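PDB 4M59: pentatricopeptide repeat-containing protein 10, chloroplastic from Zea mays, which binds two similar intergenic RNA segments, in the atpH 5'-UTR and psaJ 3'-UTR of chloroplasts, and shields the transcripts from exonucleases. Local coordinates for residues Q465-K469 against G470-A474; R507-D510 against G511-A515; M534-I537 against Y538-G542; E578-E581 against A582-I585. The protein carries 4 engineered substitutions. One frame throughout, in Å; residues are numbered along the deposited sequence.

Interaction 1 (Q465-K469 against G470-A474); sequences QCYAK and GGNVA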
loop_
_atom_site.group_PDB
_atom_site.type_symbol
_atom_site.label_atom_id
_atom_site.label_comp_id
_atom_site.label_asym_id
_atom_site.label_seq_id
_atom_site.Cartn_x
_atom_site.Cartn_y
_atom_site.Cartn_z
ATOM N N GLN A 465 -5.774 -22.135 -2.554
ATOM C CA GLN A 465 -4.720 -22.171 -1.568
ATOM C C GLN A 465 -4.970 -23.313 -0.612
ATOM O O GLN A 465 -4.046 -23.977 -0.167
ATOM C CB GLN A 465 -4.666 -20.847 -0.813
ATOM C CG GLN A 465 -4.069 -19.717 -1.612
ATOM C CD GLN A 465 -4.030 -18.407 -0.857
ATOM O OE1 GLN A 465 -4.893 -18.124 -0.035
ATOM N NE2 GLN A 465 -3.025 -17.591 -1.142
ATOM N N CYS A 466 -6.243 -23.526 -0.303
ATOM C CA CYS A 466 -6.654 -24.575 0.618
ATOM C C CYS A 466 -6.199 -25.949 0.142
ATOM O O CYS A 466 -5.867 -26.814 0.952
ATOM C CB CYS A 466 -8.171 -24.561 0.794
ATOM S SG CYS A 466 -8.736 -24.998 2.454
ATOM N N TYR A 467 -6.190 -26.148 -1.172
ATOM C CA TYR A 467 -5.811 -27.439 -1.723
ATOM C C TYR A 467 -4.305 -27.559 -1.744
ATOM O O TYR A 467 -3.752 -28.642 -1.732
ATOM C CB TYR A 467 -6.320 -27.584 -3.159
ATOM C CG TYR A 467 -7.776 -27.950 -3.329
ATOM C CD1 TYR A 467 -8.271 -29.143 -2.858
ATOM C CD2 TYR A 467 -8.639 -27.121 -4.012
ATOM C CE1 TYR A 467 -9.587 -29.486 -3.029
ATOM C CE2 TYR A 467 -9.963 -27.460 -4.190
ATOM C CZ TYR A 467 -10.427 -28.644 -3.696
ATOM O OH TYR A 467 -11.740 -28.991 -3.865
ATOM N N ALA A 468 -3.641 -26.424 -1.789
ATOM C CA ALA A 468 -2.203 -26.416 -1.940
ATOM C C ALA A 468 -1.497 -26.866 -0.677
ATOM O O ALA A 468 -0.581 -27.665 -0.717
ATOM C CB ALA A 468 -1.756 -25.044 -2.317
ATOM N N LYS A 469 -1.932 -26.332 0.455
ATOM C CA LYS A 469 -1.305 -26.636 1.725
ATOM C C LYS A 469 -1.557 -28.081 2.090
ATOM O O LYS A 469 -0.876 -28.655 2.928
ATOM C CB LYS A 469 -1.838 -25.699 2.801
ATOM C CG LYS A 469 -1.033 -25.671 4.082
ATOM C CD LYS A 469 0.443 -25.741 3.795
ATOM C CE LYS A 469 1.251 -25.445 5.029
ATOM N NZ LYS A 469 0.669 -26.106 6.214
ATOM N N GLY A 470 -2.549 -28.668 1.444
ATOM C CA GLY A 470 -2.881 -30.054 1.664
ATOM C C GLY A 470 -2.048 -30.954 0.788
ATOM O O GLY A 470 -1.323 -31.814 1.280
ATOM N N GLY A 471 -2.144 -30.758 -0.521
ATOM C CA GLY A 471 -1.435 -31.601 -1.466
ATOM C C GLY A 471 -2.397 -32.149 -2.487
ATOM O O GLY A 471 -2.039 -32.951 -3.339
ATOM N N ASN A 472 -3.633 -31.695 -2.383
ATOM C CA ASN A 472 -4.709 -32.144 -3.232
ATOM C C ASN A 472 -4.574 -31.543 -4.601
ATOM O O ASN A 472 -4.996 -30.426 -4.832
ATOM C CB ASN A 472 -6.028 -31.720 -2.617
ATOM C CG ASN A 472 -7.206 -32.337 -3.295
ATOM O OD1 ASN A 472 -7.234 -32.489 -4.505
ATOM N ND2 ASN A 472 -8.197 -32.693 -2.514
ATOM N N VAL A 473 -3.992 -32.299 -5.514
ATOM C CA VAL A 473 -3.721 -31.804 -6.842
ATOM C C VAL A 473 -4.916 -31.965 -7.746
ATOM O O VAL A 473 -5.035 -31.277 -8.741
ATOM C CB VAL A 473 -2.577 -32.566 -7.442
ATOM C CG1 VAL A 473 -1.293 -32.106 -6.837
ATOM C CG2 VAL A 473 -2.766 -34.019 -7.183
ATOM N N ALA A 474 -5.808 -32.867 -7.401
ATOM C CA ALA A 474 -6.955 -33.134 -8.248
ATOM C C ALA A 474 -8.005 -32.040 -8.158
ATOM O O ALA A 474 -8.869 -31.930 -9.019
ATOM C CB ALA A 474 -7.560 -34.467 -7.906
#
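The tight turn between helix 458-468 and helix 473-483, the two antiparallel helices of a predicted pentatricopeptide repeat, is held together by Y467 and N472. At the end of the first helix the carbonyl oxygen of Y467 gathers the amides of the turn. G471 N gives it the main bond, 2.9 Å to Y467 O and nearly straight, with an N-H...O angle of 173°. N472 N adds a weak, bent bond of 3.1 Å to the same Y467 O, and G470 N a longer one, also weak. G471 has a positive phi, which a residue without CB adopts easily and which turns the chain out of the helix.

The side chain of N472 then lies alongside the Y467 ring, both pointing the same way. Its CG is 3.4 Å from Y467 CD1, and N472 ND2 is 3.5 Å from Y467 CE1; ring and amide planes stand 66° apart, an oblique approach. With CG anti to the backbone N (chi1 -170°), the asparagine also sends OD1 to G475 N as the N-cap of the second helix, a place suited to a short polar side chain. Tyrosine suits its buried place by supplying a broad ring against N472 and W438 and a hydroxyl that hydrogen-bonds Q442.

On the RNA side K469 packs on a uracil base of the bound RNA and on Q85 of the second subunit. A glycine leaving the first helix, followed by an asparagine N-cap on the second, makes this a compact helical hairpin of the alpha-solenoid PPR fold.

Interaction 2 (R507-D510 against G511-A515); sequences RRLD and GMETA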
loop_
_atom_site.group_PDB
_atom_site.type_symbol
_atom_site.label_atom_id
_atom_site.label_comp_id
_atom_site.label_asym_id
_atom_site.label_seq_id
_atom_site.Cartn_x
_atom_site.Cartn_y
_atom_site.Cartn_z
ATOM N N ARG A 507 4.403 -28.916 -6.571
ATOM C CA ARG A 507 5.345 -29.323 -7.607
ATOM C C ARG A 507 4.669 -29.786 -8.881
ATOM O O ARG A 507 5.031 -30.812 -9.436
ATOM C CB ARG A 507 6.255 -30.426 -7.098
ATOM C CG ARG A 507 6.855 -30.150 -5.751
ATOM C CD ARG A 507 8.234 -29.557 -5.855
ATOM N NE ARG A 507 8.312 -28.254 -5.207
ATOM C CZ ARG A 507 8.379 -28.073 -3.894
ATOM N NH1 ARG A 507 8.377 -29.111 -3.075
ATOM N NH2 ARG A 507 8.443 -26.849 -3.399
ATOM N N ARG A 508 3.689 -29.033 -9.346
ATOM C CA ARG A 508 3.057 -29.339 -10.611
ATOM C C ARG A 508 3.593 -28.449 -11.693
ATOM O O ARG A 508 3.002 -27.434 -11.999
ATOM C CB ARG A 508 1.558 -29.139 -10.519
ATOM C CG ARG A 508 0.815 -30.352 -10.085
ATOM C CD ARG A 508 -0.171 -30.737 -11.132
ATOM N NE ARG A 508 -1.334 -29.872 -11.129
ATOM C CZ ARG A 508 -2.066 -29.633 -12.201
ATOM N NH1 ARG A 508 -1.733 -30.178 -13.351
ATOM N NH2 ARG A 508 -3.116 -28.843 -12.130
ATOM N N LEU A 509 4.712 -28.842 -12.276
ATOM C CA LEU A 509 5.360 -28.064 -13.318
ATOM C C LEU A 509 4.443 -27.760 -14.485
ATOM O O LEU A 509 4.391 -26.641 -14.977
ATOM C CB LEU A 509 6.574 -28.813 -13.839
ATOM C CG LEU A 509 6.979 -28.380 -15.232
ATOM C CD1 LEU A 509 8.395 -27.923 -15.202
ATOM C CD2 LEU A 509 6.789 -29.524 -16.182
ATOM N N ASP A 510 3.741 -28.782 -14.932
ATOM C CA ASP A 510 2.854 -28.665 -16.058
ATOM C C ASP A 510 1.885 -27.543 -15.819
ATOM O O ASP A 510 1.689 -26.696 -16.674
ATOM C CB ASP A 510 2.080 -29.957 -16.173
ATOM C CG ASP A 510 1.411 -30.324 -14.877
ATOM O OD1 ASP A 510 1.628 -29.596 -13.890
ATOM O OD2 ASP A 510 0.683 -31.333 -14.834
ATOM N N GLY A 511 1.291 -27.534 -14.637
ATOM C CA GLY A 511 0.191 -26.644 -14.348
ATOM C C GLY A 511 0.614 -25.228 -14.088
ATOM O O GLY A 511 -0.218 -24.340 -13.986
ATOM N N MET A 512 1.914 -25.014 -13.966
ATOM C CA MET A 512 2.444 -23.682 -13.759
ATOM C C MET A 512 2.731 -23.047 -15.100
ATOM O O MET A 512 2.410 -21.888 -15.332
ATOM C CB MET A 512 3.723 -23.741 -12.939
ATOM C CG MET A 512 3.517 -24.182 -11.526
ATOM S SD MET A 512 5.022 -24.622 -10.666
ATOM C CE MET A 512 5.780 -23.029 -10.528
ATOM N N GLU A 513 3.333 -23.822 -15.985
ATOM C CA GLU A 513 3.668 -23.338 -17.305
ATOM C C GLU A 513 2.437 -22.830 -18.008
ATOM O O GLU A 513 2.502 -21.884 -18.768
ATOM C CB GLU A 513 4.319 -24.442 -18.118
ATOM C CG GLU A 513 5.640 -24.887 -17.569
ATOM C CD GLU A 513 6.456 -25.632 -18.583
ATOM O OE1 GLU A 513 5.958 -26.626 -19.132
ATOM O OE2 GLU A 513 7.597 -25.222 -18.839
ATOM N N THR A 514 1.310 -23.459 -17.732
ATOM C CA THR A 514 0.052 -23.062 -18.309
ATOM C C THR A 514 -0.354 -21.716 -17.765
ATOM O O THR A 514 -0.961 -20.909 -18.456
ATOM C CB THR A 514 -1.025 -24.060 -17.949
ATOM O OG1 THR A 514 -0.590 -25.364 -18.323
ATOM C CG2 THR A 514 -2.294 -23.752 -18.671
ATOM N N ALA A 515 -0.015 -21.477 -16.509
ATOM C CA ALA A 515 -0.424 -20.261 -15.831
ATOM C C ALA A 515 0.495 -19.127 -16.204
ATOM O O ALA A 515 0.071 -18.007 -16.408
ATOM C CB ALA A 515 -0.405 -20.473 -14.351
#
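M512 lies over the carbonyls of R508 and L509 in the opening turn of helix 509-519, which follows the Schellman motif that ends helix 493-504 at R507. With CG beside its own backbone N (chi1 -67°), the side chain runs back toward the start of the helix. M512 CB sits 3.6 Å from L509 O, CG then comes to 3.3 Å from R508 O, and SD passes the same oxygen at 3.7 Å. A bend at chi3 (69°) then turns CE away from the turn, and the chain packs among F504, M534 and I537; a flexible, unbranched apolar chain fits this interhelical seam.

L509 O takes two backbone donors: E513 N, nearly in line with the carbonyl (C=O...N 163°), and M512 N, from above the carbonyl plane. E513 lays its CG 3.4 Å from L509 O and directs OE2 to the hydroxyl of Y538 in the next helix. R508 curls across the turn through bends at chi2 and chi3, and G511 CA lies over one face of its guanidinium. Having no side chain, G511 lets the guanidinium come close to the backbone. R508 NH2 forms a salt bridge with E480 of helix 473-483, which ties two consecutive helical units together. One turn on, the hydroxyl of T514 folds back onto the helix, OG1 donating to D510 O at 3.1 Å.

Interaction 3 (M534-I537 against Y538-G542); sequences MLSI and YAKNG. With nucleotides of chain C.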
loop_
_atom_site.group_PDB
_atom_site.type_symbol
_atom_site.label_atom_id
_atom_site.label_comp_id
_atom_site.label_asym_id
_atom_site.label_seq_id
_atom_site.Cartn_x
_atom_site.Cartn_y
_atom_site.Cartn_z
ATOM N N MET A 534 9.033 -19.955 -10.942
ATOM C CA MET A 534 9.301 -20.637 -12.189
ATOM C C MET A 534 10.760 -20.986 -12.273
ATOM O O MET A 534 11.135 -21.973 -12.875
ATOM C CB MET A 534 8.896 -19.780 -13.373
ATOM C CG MET A 534 7.438 -19.462 -13.402
ATOM S SD MET A 534 6.409 -20.911 -13.482
ATOM C CE MET A 534 6.677 -21.379 -15.170
ATOM N N LEU A 535 11.592 -20.176 -11.653
ATOM C CA LEU A 535 13.011 -20.412 -11.736
ATOM C C LEU A 535 13.410 -21.575 -10.869
ATOM O O LEU A 535 14.291 -22.338 -11.222
ATOM C CB LEU A 535 13.775 -19.178 -11.305
ATOM C CG LEU A 535 15.275 -19.294 -11.478
ATOM C CD1 LEU A 535 15.555 -19.510 -12.916
ATOM C CD2 LEU A 535 15.933 -18.041 -11.002
ATOM N N SER A 536 12.752 -21.706 -9.727
ATOM C CA SER A 536 13.098 -22.753 -8.786
ATOM C C SER A 536 12.538 -24.088 -9.206
ATOM O O SER A 536 13.128 -25.123 -8.943
ATOM C CB SER A 536 12.593 -22.417 -7.395
ATOM O OG SER A 536 12.926 -23.443 -6.491
ATOM N N ILE A 537 11.393 -24.073 -9.864
ATOM C CA ILE A 537 10.805 -25.314 -10.312
ATOM C C ILE A 537 11.600 -25.900 -11.466
ATOM O O ILE A 537 11.790 -27.103 -11.536
ATOM C CB ILE A 537 9.315 -25.155 -10.660
ATOM C CG1 ILE A 537 8.684 -26.519 -10.883
ATOM C CG2 ILE A 537 9.116 -24.293 -11.867
ATOM C CD1 ILE A 537 8.841 -27.438 -9.722
ATOM N N TYR A 538 12.083 -25.048 -12.358
ATOM C CA TYR A 538 12.881 -25.515 -13.477
ATOM C C TYR A 538 14.215 -25.977 -12.950
ATOM O O TYR A 538 14.810 -26.914 -13.465
ATOM C CB TYR A 538 13.098 -24.399 -14.500
ATOM C CG TYR A 538 11.887 -24.011 -15.307
ATOM C CD1 TYR A 538 10.838 -24.888 -15.497
ATOM C CD2 TYR A 538 11.795 -22.763 -15.878
ATOM C CE1 TYR A 538 9.740 -24.523 -16.232
ATOM C CE2 TYR A 538 10.695 -22.395 -16.610
ATOM C CZ TYR A 538 9.674 -23.278 -16.783
ATOM O OH TYR A 538 8.587 -22.903 -17.520
ATOM N N ALA A 539 14.696 -25.300 -11.924
ATOM C CA ALA A 539 15.981 -25.626 -11.360
ATOM C C ALA A 539 15.885 -26.914 -10.586
ATOM O O ALA A 539 16.829 -27.685 -10.541
ATOM C CB ALA A 539 16.453 -24.524 -10.463
ATOM N N LYS A 540 14.738 -27.152 -9.970
ATOM C CA LYS A 540 14.550 -28.380 -9.224
ATOM C C LYS A 540 14.541 -29.595 -10.138
ATOM O O LYS A 540 14.617 -30.728 -9.679
ATOM C CB LYS A 540 13.290 -28.317 -8.372
ATOM C CG LYS A 540 13.503 -27.603 -7.062
ATOM C CD LYS A 540 12.204 -27.426 -6.314
ATOM C CE LYS A 540 12.421 -26.615 -5.062
ATOM N NZ LYS A 540 11.162 -26.412 -4.321
ATOM N N ASN A 541 14.436 -29.347 -11.438
ATOM C CA ASN A 541 14.742 -30.355 -12.431
ATOM C C ASN A 541 15.966 -29.887 -13.202
ATOM O O ASN A 541 16.606 -28.927 -12.818
ATOM C CB ASN A 541 13.554 -30.576 -13.345
ATOM C CG ASN A 541 12.265 -30.694 -12.586
ATOM O OD1 ASN A 541 12.054 -29.986 -11.617
ATOM N ND2 ASN A 541 11.404 -31.592 -13.009
ATOM N N GLY A 542 16.305 -30.547 -14.292
ATOM C CA GLY A 542 17.522 -30.183 -14.989
ATOM C C GLY A 542 17.278 -29.079 -15.972
ATOM O O GLY A 542 18.109 -28.782 -16.816
ATOM P P U C 15 10.300 -23.484 -0.984
ATOM O OP1 U C 15 9.285 -22.840 -1.855
ATOM O OP2 U C 15 10.279 -24.955 -0.795
ATOM O "O5'" U C 15 11.746 -23.066 -1.503
ATOM C "C5'" U C 15 12.127 -23.294 -2.872
ATOM C "C4'" U C 15 13.498 -22.724 -3.144
ATOM O "O4'" U C 15 13.585 -21.383 -2.600
ATOM C "C3'" U C 15 14.662 -23.457 -2.495
ATOM O "O3'" U C 15 15.064 -24.566 -3.288
ATOM C "C2'" U C 15 15.744 -22.382 -2.466
ATOM O "O2'" U C 15 16.466 -22.282 -3.677
ATOM C "C1'" U C 15 14.924 -21.112 -2.225
ATOM N N1 U C 15 14.934 -20.673 -0.824
ATOM C C2 U C 15 15.944 -19.819 -0.427
ATOM O O2 U C 15 16.812 -19.423 -1.185
ATOM N N3 U C 15 15.898 -19.449 0.893
ATOM C C4 U C 15 14.970 -19.832 1.837
ATOM O O4 U C 15 15.066 -19.408 2.990
ATOM C C5 U C 15 13.957 -20.718 1.348
ATOM C C6 U C 15 13.975 -21.098 0.066
ATOM P P U C 16 15.256 -25.999 -2.612
ATOM O OP1 U C 16 15.368 -27.007 -3.694
ATOM O OP2 U C 16 14.215 -26.156 -1.568
ATOM O "O5'" U C 16 16.673 -25.873 -1.896
ATOM C "C5'" U C 16 17.857 -25.570 -2.655
ATOM C "C4'" U C 16 19.094 -25.840 -1.832
ATOM O "O4'" U C 16 19.310 -24.738 -0.910
ATOM C "C3'" U C 16 19.045 -27.079 -0.952
ATOM O "O3'" U C 16 19.467 -28.231 -1.671
ATOM C "C2'" U C 16 20.045 -26.734 0.144
ATOM O "O2'" U C 16 21.384 -26.965 -0.240
ATOM C "C1'" U C 16 19.795 -25.236 0.325
ATOM N N1 U C 16 18.803 -24.938 1.366
ATOM C C2 U C 16 19.258 -24.797 2.663
ATOM O O2 U C 16 20.433 -24.907 2.967
ATOM N N3 U C 16 18.283 -24.522 3.588
ATOM C C4 U C 16 16.932 -24.376 3.360
ATOM O O4 U C 16 16.181 -24.127 4.304
ATOM C C5 U C 16 16.540 -24.537 1.994
ATOM C C6 U C 16 17.466 -24.807 1.066
#
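Near the C-terminal end of helix 528-539, in predicted repeat PPR 14, the backbone keeps the i to i+4 bonding of an alpha helix: Y538 N donates to M534 O, A539 N to L535 O, and K540 N to S536 O at 2.8 Å.

Y538 CG stands beside the backbone N (chi1 -72°), which lays one face of the ring on the M534 carbonyl, with CD2 3.2 Å from M534 O. M534 runs alongside the ring; bends at chi2 and chi3 curl its chain round until CE lies 3.4 Å from Y538 OH. A thioether flexible enough to follow a ring suits this position, and the hydroxyl of Y538 is satisfied by E513.

S536 and K540 meet the bound RNA. K540 reaches out extended past S536, its CE 3.5 Å from S536 OG. K540 CE comes within 3.3 Å of OP1 of U16 of chain C, while S536 OG lies 3.5 Å from C4' of U15 of chain C. A small serine leaves the ribose room to approach, and the long basic chain probably adds positive charge near the phosphates without a direct salt bridge; R507, close by, makes a long, weak ion pair with a phosphate.

Within the solenoid, M534, I537 and Y538 pack against helix 509-519. Y538 also meets helix 544-555, F504 of helix 493-504 touches S536, I537 and K540, and S536 and A539 face helix 563-575.

Interaction 4 (E578-E581 against A582-I585); sequences ESWE and AEKI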
loop_
_atom_site.group_PDB
_atom_site.type_symbol
_atom_site.label_atom_id
_atom_site.label_comp_id
_atom_site.label_asym_id
_atom_site.label_seq_id
_atom_site.Cartn_x
_atom_site.Cartn_y
_atom_site.Cartn_z
ATOM N N GLU A 578 27.147 -28.252 -12.469
ATOM C CA GLU A 578 28.147 -27.248 -12.711
ATOM C C GLU A 578 28.201 -26.419 -11.469
ATOM O O GLU A 578 27.659 -25.336 -11.410
ATOM C CB GLU A 578 27.761 -26.386 -13.890
ATOM C CG GLU A 578 27.605 -27.159 -15.163
ATOM C CD GLU A 578 28.914 -27.407 -15.846
ATOM O OE1 GLU A 578 29.958 -27.077 -15.261
ATOM O OE2 GLU A 578 28.901 -27.932 -16.970
ATOM N N SER A 579 28.852 -26.947 -10.452
ATOM C CA SER A 579 28.828 -26.318 -9.163
ATOM C C SER A 579 29.912 -25.278 -9.054
ATOM O O SER A 579 29.977 -24.543 -8.084
ATOM C CB SER A 579 29.013 -27.372 -8.090
ATOM O OG SER A 579 28.316 -28.552 -8.432
ATOM N N TRP A 580 30.774 -25.221 -10.046
ATOM C CA TRP A 580 31.815 -24.224 -10.039
ATOM C C TRP A 580 31.228 -22.891 -10.416
ATOM O O TRP A 580 31.589 -21.855 -9.868
ATOM C CB TRP A 580 32.901 -24.611 -11.005
ATOM C CG TRP A 580 33.648 -25.784 -10.539
ATOM C CD1 TRP A 580 33.412 -27.084 -10.848
ATOM C CD2 TRP A 580 34.762 -25.777 -9.651
ATOM N NE1 TRP A 580 34.317 -27.893 -10.215
ATOM C CE2 TRP A 580 35.160 -27.109 -9.472
ATOM C CE3 TRP A 580 35.472 -24.769 -8.996
ATOM C CZ2 TRP A 580 36.234 -27.459 -8.666
ATOM C CZ3 TRP A 580 36.533 -25.119 -8.198
ATOM C CH2 TRP A 580 36.903 -26.453 -8.036
ATOM N N GLU A 581 30.306 -22.930 -11.363
ATOM C CA GLU A 581 29.607 -21.743 -11.789
ATOM C C GLU A 581 28.734 -21.273 -10.649
ATOM O O GLU A 581 28.358 -20.109 -10.579
ATOM C CB GLU A 581 28.754 -22.044 -13.010
ATOM C CG GLU A 581 28.168 -20.829 -13.666
ATOM C CD GLU A 581 29.144 -20.153 -14.578
ATOM O OE1 GLU A 581 30.150 -20.786 -14.932
ATOM O OE2 GLU A 581 28.908 -18.987 -14.950
ATOM N N ALA A 582 28.419 -22.179 -9.738
ATOM C CA ALA A 582 27.568 -21.831 -8.626
ATOM C C ALA A 582 28.312 -20.952 -7.646
ATOM O O ALA A 582 27.713 -20.116 -6.983
ATOM C CB ALA A 582 27.071 -23.068 -7.948
ATOM N N GLU A 583 29.619 -21.130 -7.557
ATOM C CA GLU A 583 30.418 -20.383 -6.598
ATOM C C GLU A 583 30.751 -19.005 -7.125
ATOM O O GLU A 583 30.923 -18.065 -6.361
ATOM C CB GLU A 583 31.706 -21.122 -6.272
ATOM C CG GLU A 583 32.496 -20.503 -5.155
ATOM C CD GLU A 583 33.892 -21.031 -5.097
ATOM O OE1 GLU A 583 34.498 -20.971 -4.017
ATOM O OE2 GLU A 583 34.391 -21.508 -6.135
ATOM N N LYS A 584 30.823 -18.891 -8.449
ATOM C CA LYS A 584 31.073 -17.608 -9.092
ATOM C C LYS A 584 29.991 -16.607 -8.701
ATOM O O LYS A 584 30.259 -15.413 -8.555
ATOM C CB LYS A 584 31.114 -17.770 -10.613
ATOM C CG LYS A 584 32.500 -17.591 -11.214
ATOM C CD LYS A 584 33.220 -16.402 -10.599
ATOM C CE LYS A 584 34.677 -16.723 -10.319
ATOM N NZ LYS A 584 35.600 -15.812 -11.047
ATOM N N ILE A 585 28.767 -17.099 -8.529
ATOM C CA ILE A 585 27.664 -16.252 -8.120
ATOM C C ILE A 585 27.734 -15.940 -6.644
ATOM O O ILE A 585 27.420 -14.839 -6.225
ATOM C CB ILE A 585 26.326 -16.898 -8.465
ATOM C CG1 ILE A 585 26.309 -17.315 -9.927
ATOM C CG2 ILE A 585 25.191 -15.946 -8.203
ATOM C CD1 ILE A 585 24.996 -17.836 -10.379
#
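Chi1 of -172° and a chain extended beyond CG carry the carboxylate of E583 toward the indole of W580, while chi1 of -52° in I585 turns CG1 back toward the carbonyl of E581. The glutamate approaches the ring obliquely and loosely, E583 OE2 being 4.5 Å from W580 CE3. I585 sits closer, with CG1 3.5 Å from E581 O.

Both contacts belong to the start of helix 580-590, within predicted repeat PPR 15 of the solenoid, where backbone bonding is slack. E583 N gives W580 O its firmest bond, 3.1 Å, though the donor stands well above the carbonyl plane. S579 O receives only weak bonds, from A582 N and E583 N. A582 adds its methyl, CB 3.3 Å from S579 O; so small a residue fits the buried side of the turn, where it also meets Y573 of helix 563-575.

S579 OG hydrogen-bonds G608 O, the W580 ring meets that of F609, and E583 OE1 forms a salt bridge with R620 of helix 615-627, on which W580 also packs. A tryptophan here offers a wide flat surface to the following helices, and the glutamate is long enough to reach their arginine.

Acidic E581 near the N-terminal end of the helix probably interacts favourably with the helix dipole. Charge pairing with R620 and aromatic packing on F609 thus bind this loosely bonded start to the next helical pair.

Along the chain the four contacts come in series; each joins adjoining segments, and none nests in or crosses another. Interaction 1 closes the turn between helix 458-468 and helix 473-483. Interaction 2 opens helix 509-519 and touches the first contact, V473 CG1 lying 4.3 Å from R508 CG. Interaction 3, near the end of helix 528-539, is bound to interaction 2 more intimately, by polar and apolar contacts that include the packing of L509 CD1 on Y538 CE1 at 3.8 Å. Interaction 4, which starts helix 580-590, stays about 9 Å from interaction 3 at the nearest atoms. Together they mark successive steps of the superhelical stack of PPR helices.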